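Local coordinates for Mll7089 protein (Mesorhizobium loti, PDB 2OZ8) that is of unestablished function but has a mandelate racemase-like fold and may be a magnesium-dependent hydro-lyase, at residues A[135-141]-A[161-167]; A[325-331]-A[346-351]. One frame throughout, in Å; residues are numbered along the deposited sequence.

How the interactions relate
From the N terminus, the antiparallel sheet domain precedes both contacts. Interaction 1 comes first: 161-167 returns beside 135-141 after 19 intervening residues that include helix 146-158, closing the first beta-alpha-beta unit of the barrel. The chain then completes the remaining barrel strands, ending with 313-318, before interaction 2 pairs 325-331 with 346-351 around the small hairpin 333-334/337-339. The contacts are in series, neither nested nor crossing. The centres of interaction 1 and interaction 2 are about 23 Å apart, and the nearest atoms of interaction 1 and interaction 2 are about 8 Å apart. Strand 132-138 connects the regions, pairing parallel with 313-318 and antiparallel with 337-339, while L350 and H346 reach the N-terminal sheet.

Interaction 1: A[135-141]-A[161-167]; sequences AYASGLD and YSAFKIK
Strands 135-138 and 163-167 run parallel, their axes 4.6 Å apart at closest approach and crossed at -34°. A137 bridges F164 and S138 bridges K165, each with CA atoms 4.7 Å apart. The backbone hydrogen bonds are A137 N to A163 O (2.9 Å), K165 N to A137 O (2.8 Å) and G139 N to K165 O (3.3 Å). L140 then turns through left-handed angles (51/44), and D141, chi1 p, brings OD1 within 3.1 Å of K167 N, a hydrogen bond prolonging the pairing by a side chain. On the face of A137 and F164, which A156 of helix 146-158 helps cover, A137 CB lies 3.9 Å from F164 CD1 (F164 chi1 m). Y161, also m, presents one ring face to the same methyl: A137 CB sits 4.1 Å from the Y161 centroid, a CH-pi contact. On the face of S138 and K165, K165 (t, chi2 -144°, m, t) makes a weak hydrogen bond from NZ to Y136 OH at 3.1 Å, Y136 being p, but NZ also forms salt bridges with E224 and E317, and E317 hydrogen-bonds S138 OG. K167 (m, m, t, t) passes L140, CE to CD2 3.7 Å, and its NZ forms a salt bridge with D196. This is the opening beta-alpha-beta unit of an enolase-superfamily barrel, and K165-I166-K167 is consistent with the KxK motif of mandelate racemase-like active sites.

Interaction 2: A[325-331]-A[346-351]; sequences HLVEQPI and HGLVLS
H346 opens the second segment with chi1 at 50°, so that its ND1 accepts a hydrogen bond from L348 N at 3.1 Å across the bend formed by G347, whose backbone takes positive phi (84/3). The chain then extends and runs opposite in direction to 325-331. L348 (m, t) is the apolar centre: its CD2 lies 4.0 Å from I331 CD1, with I331 in m, m, and its CB 4.1 Å from V327 CG1. V349, chi1 t, contributes backbone and side chain. Its O accepts a hydrogen bond from E328 N at 2.8 Å and lies 3.3 Å from V327 CA in a CA-H...O contact, while a water accepts hydrogen bonds from V349 N (2.7 Å) and Q329 N (2.9 Å). On its exposed side, V349 CG1 is 3.8 Å from E328 OE1. L350 faces V327 with CA atoms 4.3 Å apart, and its CD1 lies 3.5 Å from L326 O. S351 N donates to that same L326 O at 2.8 Å. The two backbone hydrogen bonds flank V327 and L350, and the result is one isolated bridge between loops. S351, chi1 154°, turns OG to A354 N as the N-cap of helix 352-357. The pair joins this helix, whose follower W358 meets H325 edge-to-face, to the N-terminal sheet: L350 packs on A35 and E37 of strand 27-40, and H346 NE2 is hydrogen-bonded to L47 O of strand 45-52.

Interaction 1: A[135-141]-A[161-167]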
# COMPACT_ATOMS: atom_id res chain seq x y z
N ALA A 135 33.65 19.07 -12.32
CA ALA A 135 34.35 18.05 -11.58
C ALA A 135 34.45 18.53 -10.13
O ALA A 135 34.62 19.71 -9.90
CB ALA A 135 35.75 17.81 -12.20
N TYR A 136 34.30 17.64 -9.16
CA TYR A 136 34.47 18.05 -7.79
C TYR A 136 35.67 17.33 -7.23
O TYR A 136 36.04 16.28 -7.72
CB TYR A 136 33.22 17.83 -6.94
CG TYR A 136 32.77 16.40 -6.79
CD1 TYR A 136 33.21 15.64 -5.73
CD2 TYR A 136 31.84 15.84 -7.64
CE1 TYR A 136 32.76 14.36 -5.53
CE2 TYR A 136 31.36 14.53 -7.46
CZ TYR A 136 31.84 13.80 -6.40
OH TYR A 136 31.48 12.51 -6.15
N ALA A 137 36.29 17.93 -6.23
CA ALA A 137 37.52 17.41 -5.70
C ALA A 137 37.15 16.51 -4.52
O ALA A 137 36.46 16.94 -3.65
CB ALA A 137 38.42 18.55 -5.24
N SER A 138 37.65 15.28 -4.52
CA SER A 138 37.28 14.28 -3.57
C SER A 138 38.53 13.69 -2.93
O SER A 138 39.38 13.13 -3.59
CB SER A 138 36.47 13.22 -4.28
OG SER A 138 36.17 12.15 -3.45
N GLY A 139 38.63 13.81 -1.63
CA GLY A 139 39.87 13.57 -0.93
C GLY A 139 40.11 12.13 -0.56
O GLY A 139 41.26 11.74 -0.46
N LEU A 140 39.04 11.34 -0.39
CA LEU A 140 39.16 9.92 0.09
C LEU A 140 40.03 9.96 1.36
O LEU A 140 40.95 9.17 1.56
CB LEU A 140 39.76 9.01 -1.02
CG LEU A 140 39.18 9.13 -2.45
CD1 LEU A 140 39.88 8.23 -3.48
CD2 LEU A 140 37.63 8.85 -2.51
N ASP A 141 39.69 10.95 2.20
CA ASP A 141 40.62 11.58 3.17
C ASP A 141 40.39 11.12 4.56
O ASP A 141 40.86 11.77 5.44
CB ASP A 141 40.38 13.09 3.22
CG ASP A 141 38.90 13.44 3.55
OD1 ASP A 141 38.12 13.40 2.59
OD2 ASP A 141 38.53 13.67 4.74
N TYR A 161 38.86 24.11 -8.60
CA TYR A 161 37.70 23.41 -8.02
C TYR A 161 36.92 24.37 -7.16
O TYR A 161 37.51 25.24 -6.50
CB TYR A 161 38.14 22.18 -7.21
CG TYR A 161 38.71 21.08 -8.11
CD1 TYR A 161 37.87 20.06 -8.63
CD2 TYR A 161 40.09 21.07 -8.46
CE1 TYR A 161 38.39 19.05 -9.50
CE2 TYR A 161 40.62 20.08 -9.30
CZ TYR A 161 39.77 19.08 -9.83
OH TYR A 161 40.32 18.13 -10.66
N SER A 162 35.61 24.23 -7.17
CA SER A 162 34.73 25.04 -6.32
C SER A 162 33.79 24.13 -5.56
O SER A 162 32.95 24.59 -4.78
CB SER A 162 33.95 26.04 -7.15
OG SER A 162 33.26 25.41 -8.22
N ALA A 163 33.94 22.81 -5.77
CA ALA A 163 33.18 21.82 -5.03
C ALA A 163 34.11 20.71 -4.49
O ALA A 163 35.04 20.28 -5.19
CB ALA A 163 32.07 21.24 -5.91
N PHE A 164 33.85 20.26 -3.25
CA PHE A 164 34.79 19.47 -2.44
C PHE A 164 34.02 18.41 -1.65
O PHE A 164 33.01 18.72 -1.04
CB PHE A 164 35.52 20.40 -1.44
CG PHE A 164 36.24 21.54 -2.10
CD1 PHE A 164 37.52 21.36 -2.66
CD2 PHE A 164 35.64 22.78 -2.26
CE1 PHE A 164 38.16 22.37 -3.35
CE2 PHE A 164 36.31 23.84 -2.99
CZ PHE A 164 37.55 23.61 -3.52
N LYS A 165 34.47 17.15 -1.68
CA LYS A 165 33.85 16.07 -0.92
C LYS A 165 34.84 15.47 0.06
O LYS A 165 35.95 15.11 -0.32
CB LYS A 165 33.32 14.97 -1.82
CG LYS A 165 32.48 13.94 -1.09
CD LYS A 165 32.67 12.50 -1.65
CE LYS A 165 32.00 12.31 -2.96
NZ LYS A 165 31.98 10.93 -3.52
N ILE A 166 34.39 15.35 1.31
CA ILE A 166 35.16 14.76 2.36
C ILE A 166 34.45 13.57 2.94
O ILE A 166 33.21 13.43 2.78
CB ILE A 166 35.47 15.79 3.48
CG1 ILE A 166 34.19 16.25 4.16
CG2 ILE A 166 36.32 16.96 2.86
CD1 ILE A 166 34.40 17.17 5.35
N LYS A 167 35.24 12.71 3.58
CA LYS A 167 34.76 11.49 4.21
C LYS A 167 34.47 11.73 5.64
O LYS A 167 35.29 12.32 6.32
CB LYS A 167 35.80 10.37 4.13
CG LYS A 167 36.17 10.02 2.70
CD LYS A 167 35.05 9.41 1.92
CE LYS A 167 35.51 8.90 0.56
NZ LYS A 167 34.34 8.54 -0.35
O HOH W 1 34.63 22.14 -8.82
O HOH W 2 36.25 12.04 -0.95

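Interaction 2: A[325-331]-A[346-351]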
# COMPACT_ATOMS: atom_id res chain seq x y z
N HIS A 325 50.54 8.12 -15.04
CA HIS A 325 51.71 7.58 -15.67
C HIS A 325 51.39 6.35 -16.55
O HIS A 325 52.19 5.95 -17.44
CB HIS A 325 52.76 7.24 -14.62
CG HIS A 325 52.33 6.14 -13.70
ND1 HIS A 325 51.36 6.32 -12.73
CD2 HIS A 325 52.74 4.85 -13.61
CE1 HIS A 325 51.19 5.18 -12.09
NE2 HIS A 325 52.01 4.28 -12.60
N LEU A 326 50.22 5.76 -16.32
CA LEU A 326 49.87 4.57 -17.03
C LEU A 326 49.39 4.84 -18.46
O LEU A 326 49.37 3.91 -19.27
CB LEU A 326 48.84 3.75 -16.26
CG LEU A 326 49.11 3.13 -14.90
CD1 LEU A 326 47.79 2.68 -14.27
CD2 LEU A 326 50.11 1.98 -14.91
N VAL A 327 49.02 6.08 -18.78
CA VAL A 327 48.45 6.38 -20.10
C VAL A 327 49.19 7.53 -20.79
O VAL A 327 49.87 8.34 -20.13
CB VAL A 327 46.95 6.77 -20.01
CG1 VAL A 327 46.02 5.53 -19.85
CG2 VAL A 327 46.74 7.83 -18.92
N GLU A 328 49.04 7.64 -22.12
CA GLU A 328 49.74 8.68 -22.90
C GLU A 328 49.24 10.04 -22.56
O GLU A 328 50.03 10.89 -22.18
CB GLU A 328 49.67 8.42 -24.41
CG GLU A 328 50.41 7.15 -24.79
CD GLU A 328 50.29 6.75 -26.25
OE1 GLU A 328 49.46 7.34 -27.02
OE2 GLU A 328 51.05 5.81 -26.62
N GLN A 329 47.93 10.27 -22.69
CA GLN A 329 47.30 11.52 -22.22
C GLN A 329 46.01 11.30 -21.43
O GLN A 329 44.99 10.86 -21.98
CB GLN A 329 47.06 12.54 -23.36
CG GLN A 329 46.69 11.91 -24.62
CD GLN A 329 46.91 12.78 -25.83
OE1 GLN A 329 46.75 14.00 -25.79
NE2 GLN A 329 47.26 12.14 -26.94
N PRO A 330 46.05 11.69 -20.17
CA PRO A 330 44.94 11.56 -19.23
C PRO A 330 43.86 12.55 -19.63
O PRO A 330 44.12 13.43 -20.46
CB PRO A 330 45.56 11.97 -17.88
CG PRO A 330 46.72 12.84 -18.25
CD PRO A 330 47.23 12.35 -19.58
N ILE A 331 42.66 12.39 -19.06
CA ILE A 331 41.55 13.30 -19.26
C ILE A 331 41.83 14.70 -18.72
O ILE A 331 42.14 14.86 -17.55
CB ILE A 331 40.21 12.75 -18.59
CG1 ILE A 331 39.77 11.41 -19.22
CG2 ILE A 331 39.07 13.80 -18.65
CD1 ILE A 331 39.81 11.36 -20.82
N HIS A 346 37.60 6.43 -25.91
CA HIS A 346 37.51 7.23 -24.70
C HIS A 346 38.74 8.14 -24.53
O HIS A 346 38.81 8.91 -23.59
CB HIS A 346 37.21 6.38 -23.44
CG HIS A 346 38.10 5.18 -23.25
ND1 HIS A 346 39.47 5.22 -23.40
CD2 HIS A 346 37.79 3.92 -22.87
CE1 HIS A 346 39.97 4.02 -23.12
NE2 HIS A 346 38.96 3.21 -22.81
N GLY A 347 39.70 8.02 -25.45
CA GLY A 347 40.91 8.85 -25.50
C GLY A 347 42.01 8.34 -24.60
O GLY A 347 43.02 9.00 -24.46
N LEU A 348 41.82 7.20 -23.92
CA LEU A 348 42.89 6.71 -23.04
C LEU A 348 43.63 5.62 -23.78
O LEU A 348 43.04 4.65 -24.28
CB LEU A 348 42.39 6.27 -21.65
CG LEU A 348 41.65 7.33 -20.80
CD1 LEU A 348 40.88 6.67 -19.66
CD2 LEU A 348 42.56 8.54 -20.29
N VAL A 349 44.94 5.81 -23.89
CA VAL A 349 45.82 4.81 -24.52
C VAL A 349 46.96 4.51 -23.59
O VAL A 349 47.61 5.41 -23.11
CB VAL A 349 46.40 5.28 -25.91
CG1 VAL A 349 47.33 4.19 -26.47
CG2 VAL A 349 45.30 5.62 -26.89
N LEU A 350 47.20 3.24 -23.35
CA LEU A 350 48.19 2.78 -22.40
C LEU A 350 49.60 3.26 -22.79
O LEU A 350 49.94 3.30 -23.98
CB LEU A 350 48.15 1.28 -22.38
CG LEU A 350 48.49 0.56 -21.10
CD1 LEU A 350 47.60 1.00 -19.98
CD2 LEU A 350 48.31 -0.92 -21.41
N SER A 351 50.40 3.67 -21.82
CA SER A 351 51.72 4.19 -22.13
C SER A 351 52.68 3.01 -22.30
O SER A 351 52.77 2.13 -21.46
CB SER A 351 52.16 5.13 -21.02
OG SER A 351 53.57 5.23 -20.90
O HOH W 3 53.65 7.84 -18.91
O HOH W 4 46.01 8.31 -23.52